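Local coordinates for GNAT family acetyltransferase (Mycobacterium smegmatis, PDB 6C30), which probably transfers an acetyl group from acetyl-CoA to an amino group, as an N-acetyltransferase of the GNAT family related to RimJ, at residues G25-R30 with I92-E97. Residues are numbered along the deposited sequence; the frame is centred on the assembly and turned at random. Where two conformers were deposited one is given.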
ATOM      1  N   GLY A  25      -9.862  -0.392  -9.797  1.00 15.49           N
ATOM      2  CA  GLY A  25      -8.781   0.491  -9.393  1.00 15.89           C
ATOM      3  C   GLY A  25      -7.553  -0.302  -9.006  1.00 14.51           C
ATOM      4  O   GLY A  25      -7.328  -1.403  -9.502  1.00 16.70           O
ATOM      5  N   VAL A  26      -6.736   0.274  -8.133  1.00 14.77           N
ATOM      6  CA  VAL A  26      -5.569  -0.440  -7.639  1.00 14.14           C
ATOM      7  C   VAL A  26      -5.972  -1.269  -6.421  1.00 14.47           C
ATOM      8  O   VAL A  26      -6.492  -0.732  -5.436  1.00 14.94           O
ATOM      9  CB  VAL A  26      -4.423   0.530  -7.268  1.00 13.44           C
ATOM     10  CG1 VAL A  26      -3.221  -0.241  -6.730  1.00 15.97           C
ATOM     11  CG2 VAL A  26      -4.021   1.361  -8.497  1.00 17.17           C
ATOM     12  N   VAL A  27      -5.768  -2.580  -6.496  1.00 14.28           N
ATOM     13  CA  VAL A  27      -6.111  -3.455  -5.378  0.57 13.52           C
ATOM     14  C   VAL A  27      -4.882  -4.177  -4.852  1.00 13.68           C
ATOM     15  O   VAL A  27      -3.972  -4.513  -5.602  1.00 16.90           O
ATOM     16  CB  VAL A  27      -7.177  -4.499  -5.766  0.57 13.48           C
ATOM     17  CG1 VAL A  27      -8.496  -3.816  -6.113  0.57 15.57           C
ATOM     18  CG2 VAL A  27      -6.679  -5.384  -6.900  0.57 14.74           C
ATOM     19  N   GLY A  28      -4.839  -4.403  -3.544  1.00 13.10           N
ATOM     20  CA  GLY A  28      -3.730  -5.109  -2.935  1.00 14.61           C
ATOM     21  C   GLY A  28      -4.184  -5.707  -1.614  1.00 12.48           C
ATOM     22  O   GLY A  28      -5.262  -5.359  -1.105  1.00 13.47           O
ATOM     23  N   LEU A  29      -3.374  -6.623  -1.085  1.00 12.98           N
ATOM     24  CA  LEU A  29      -3.569  -7.207   0.252  1.00 12.50           C
ATOM     25  C   LEU A  29      -2.430  -6.801   1.159  1.00 13.62           C
ATOM     26  O   LEU A  29      -1.274  -6.830   0.749  1.00 13.50           O
ATOM     27  CB  LEU A  29      -3.628  -8.735   0.198  1.00 13.17           C
ATOM     28  CG  LEU A  29      -4.652  -9.397  -0.729  1.00 12.81           C
ATOM     29  CD1 LEU A  29      -4.618 -10.914  -0.572  1.00 13.47           C
ATOM     30  CD2 LEU A  29      -6.052  -8.858  -0.430  1.00 13.92           C
ATOM     31  N   ARG A  30      -2.744  -6.449   2.402  1.00 12.29           N
ATOM     32  CA  ARG A  30      -1.682  -6.219   3.381  1.00 12.89           C
ATOM     33  C   ARG A  30      -2.194  -6.602   4.773  1.00 11.37           C
ATOM     34  O   ARG A  30      -3.401  -6.761   4.963  1.00 11.89           O
ATOM     35  CB  ARG A  30      -1.179  -4.760   3.315  1.00 13.53           C
ATOM     36  CG  ARG A  30      -2.247  -3.681   3.388  1.00 12.50           C
ATOM     37  CD  ARG A  30      -2.653  -3.411   4.820  1.00 11.88           C
ATOM     38  NE  ARG A  30      -3.648  -2.347   4.893  1.00 12.68           N
ATOM     39  CZ  ARG A  30      -4.393  -2.100   5.969  1.00 11.12           C
ATOM     40  NH1 ARG A  30      -4.240  -2.842   7.061  1.00 12.97           N
ATOM     41  NH2 ARG A  30      -5.279  -1.111   5.956  1.00 12.24           N
ATOM     42  N   ILE A  92      -8.135  -5.985   2.430  1.00 11.23           N
ATOM     43  CA  ILE A  92      -8.232  -5.651   1.011  1.00 11.51           C
ATOM     44  C   ILE A  92      -8.213  -4.140   0.877  1.00 12.32           C
ATOM     45  O   ILE A  92      -9.048  -3.447   1.468  1.00 12.71           O
ATOM     46  CB  ILE A  92      -9.523  -6.204   0.370  1.00 11.69           C
ATOM     47  CG1 ILE A  92      -9.677  -7.703   0.628  1.00 11.92           C
ATOM     48  CG2 ILE A  92      -9.547  -5.872  -1.137  1.00 13.01           C
ATOM     49  CD1 ILE A  92     -11.066  -8.233   0.285  1.00 13.84           C
ATOM     50  N   GLU A  93      -7.237  -3.635   0.122  1.00 12.42           N
ATOM     51  CA  GLU A  93      -7.154  -2.204  -0.176  1.00 11.90           C
ATOM     52  C   GLU A  93      -7.624  -1.910  -1.593  1.00 12.87           C
ATOM     53  O   GLU A  93      -7.287  -2.640  -2.527  1.00 14.01           O
ATOM     54  CB  GLU A  93      -5.722  -1.680  -0.028  1.00 14.03           C
ATOM     55  CG  GLU A  93      -5.231  -1.646   1.413  1.00 14.83           C
ATOM     56  CD  GLU A  93      -3.906  -0.927   1.565  1.00 17.99           C
ATOM     57  OE1 GLU A  93      -3.225  -0.670   0.541  1.00 19.64           O
ATOM     58  OE2 GLU A  93      -3.540  -0.615   2.713  1.00 16.32           O
ATOM     59  N   LEU A  94      -8.406  -0.847  -1.729  1.00 12.77           N
ATOM     60  CA  LEU A  94      -8.697  -0.240  -3.023  1.00 13.40           C
ATOM     61  C   LEU A  94      -8.124   1.167  -2.989  1.00 14.13           C
ATOM     62  O   LEU A  94      -8.528   1.985  -2.162  1.00 13.68           O
ATOM     63  CB  LEU A  94     -10.197  -0.205  -3.296  1.00 14.16           C
ATOM     64  CG  LEU A  94     -10.583   0.520  -4.588  1.00 15.53           C
ATOM     65  CD1 LEU A  94     -10.136  -0.265  -5.813  1.00 16.37           C
ATOM     66  CD2 LEU A  94     -12.082   0.775  -4.599  1.00 17.16           C
ATOM     67  N   ASP A  95      -7.166   1.430  -3.876  1.00 13.73           N
ATOM     68  CA  ASP A  95      -6.483   2.732  -3.923  1.00 14.63           C
ATOM     69  C   ASP A  95      -6.018   3.134  -2.514  1.00 14.43           C
ATOM     70  O   ASP A  95      -6.155   4.277  -2.075  1.00 14.50           O
ATOM     71  CB  ASP A  95      -7.392   3.800  -4.552  1.00 13.97           C
ATOM     72  CG  ASP A  95      -7.831   3.424  -5.969  1.00 14.55           C
ATOM     73  OD1 ASP A  95      -7.018   2.827  -6.700  1.00 15.71           O
ATOM     74  OD2 ASP A  95      -8.999   3.713  -6.330  1.00 17.04           O
ATOM     75  N   GLY A  96      -5.462   2.148  -1.817  1.00 13.59           N
ATOM     76  CA  GLY A  96      -4.881   2.357  -0.502  1.00 15.40           C
ATOM     77  C   GLY A  96      -5.853   2.341   0.671  1.00 13.93           C
ATOM     78  O   GLY A  96      -5.408   2.400   1.821  1.00 16.21           O
ATOM     79  N   GLU A  97      -7.157   2.279   0.399  1.00 12.68           N
ATOM     80  CA  GLU A  97      -8.168   2.346   1.450  1.00 13.64           C
ATOM     81  C   GLU A  97      -8.684   0.973   1.834  1.00 12.41           C
ATOM     82  O   GLU A  97      -8.955   0.145   0.978  1.00 12.77           O
ATOM     83  CB  GLU A  97      -9.349   3.215   1.002  1.00 15.58           C
ATOM     84  CG  GLU A  97      -8.984   4.669   0.765  1.00 25.56           C
ATOM     85  CD  GLU A  97     -10.190   5.533   0.435  1.00 30.30           C
ATOM     86  OE1 GLU A  97     -11.229   4.984   0.001  1.00 29.29           O
ATOM     87  OE2 GLU A  97     -10.098   6.765   0.637  1.00 30.10           O
TER
HETATM   88  O   HOH W   1      -4.784  -0.322  -3.092  1.00 15.12           O
HETATM   89  O   HOH W   2      -5.001   1.316   4.413  1.00 19.92           O
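G28 and E93 form the antiparallel hydrogen-bonded pair at the middle of this contact, between strand 25-31 and strand 88-94 of the GNAT acetyltransferase sheet. E93 N reaches G28 O at 2.9 Å, almost straight (175°), while G28 N gives a longer bond of 3.2 Å to E93 O. V27 with L94 and L29 with I92 are the flanking non-hydrogen-bonded pairs. Beyond L94 the chain reverses through a type I' turn, L94 to E97, the two-residue β-hairpin joining strands 88-94 and 97-105; D95 and G96 both have positive phi, easy for glycine and better tolerated by aspartate than by most residues. D95 N still bonds V26 O, and water 1 joins that oxygen to G96 N.

The face bearing V27, L29, I92 and L94 is apolar and packs partly against helix 130-143, which V27 and I92 touch. L29 and I92 lie side by side, CD2 to CG1, whereas V27 CG1 meets L94 CD1 obliquely at 3.9 Å. Glycine suits position 25, where a CB would press on L94 CD1 and the D95 carboxylate and, at these backbone angles, jam against the preceding carbonyl O.

On the face of G28 and E93, a carboxylate meets the end of R30. The two side chains cross at about a right angle, and R30 NE donates to E93 OE2 at 2.8 Å in a salt bridge, in the guanidinium plane but from above the carboxylate plane. R30 CG, between the backbone N and carbonyl carbon (chi1 51°), lies 3.4 Å from E93 OE2. D36 forms a salt bridge with NH1, and water 2 accepts from NH2, so the guanidinium is gripped at all three nitrogens.

At the turn, aspartate lends its carboxylate to the neighbouring strand. D95 OD2 forms a salt bridge with R35 of the second subunit, joining this turn to that chain. V26 N meets D95 OD1 on its syn side at 2.9 Å, 34° out of the carboxylate plane.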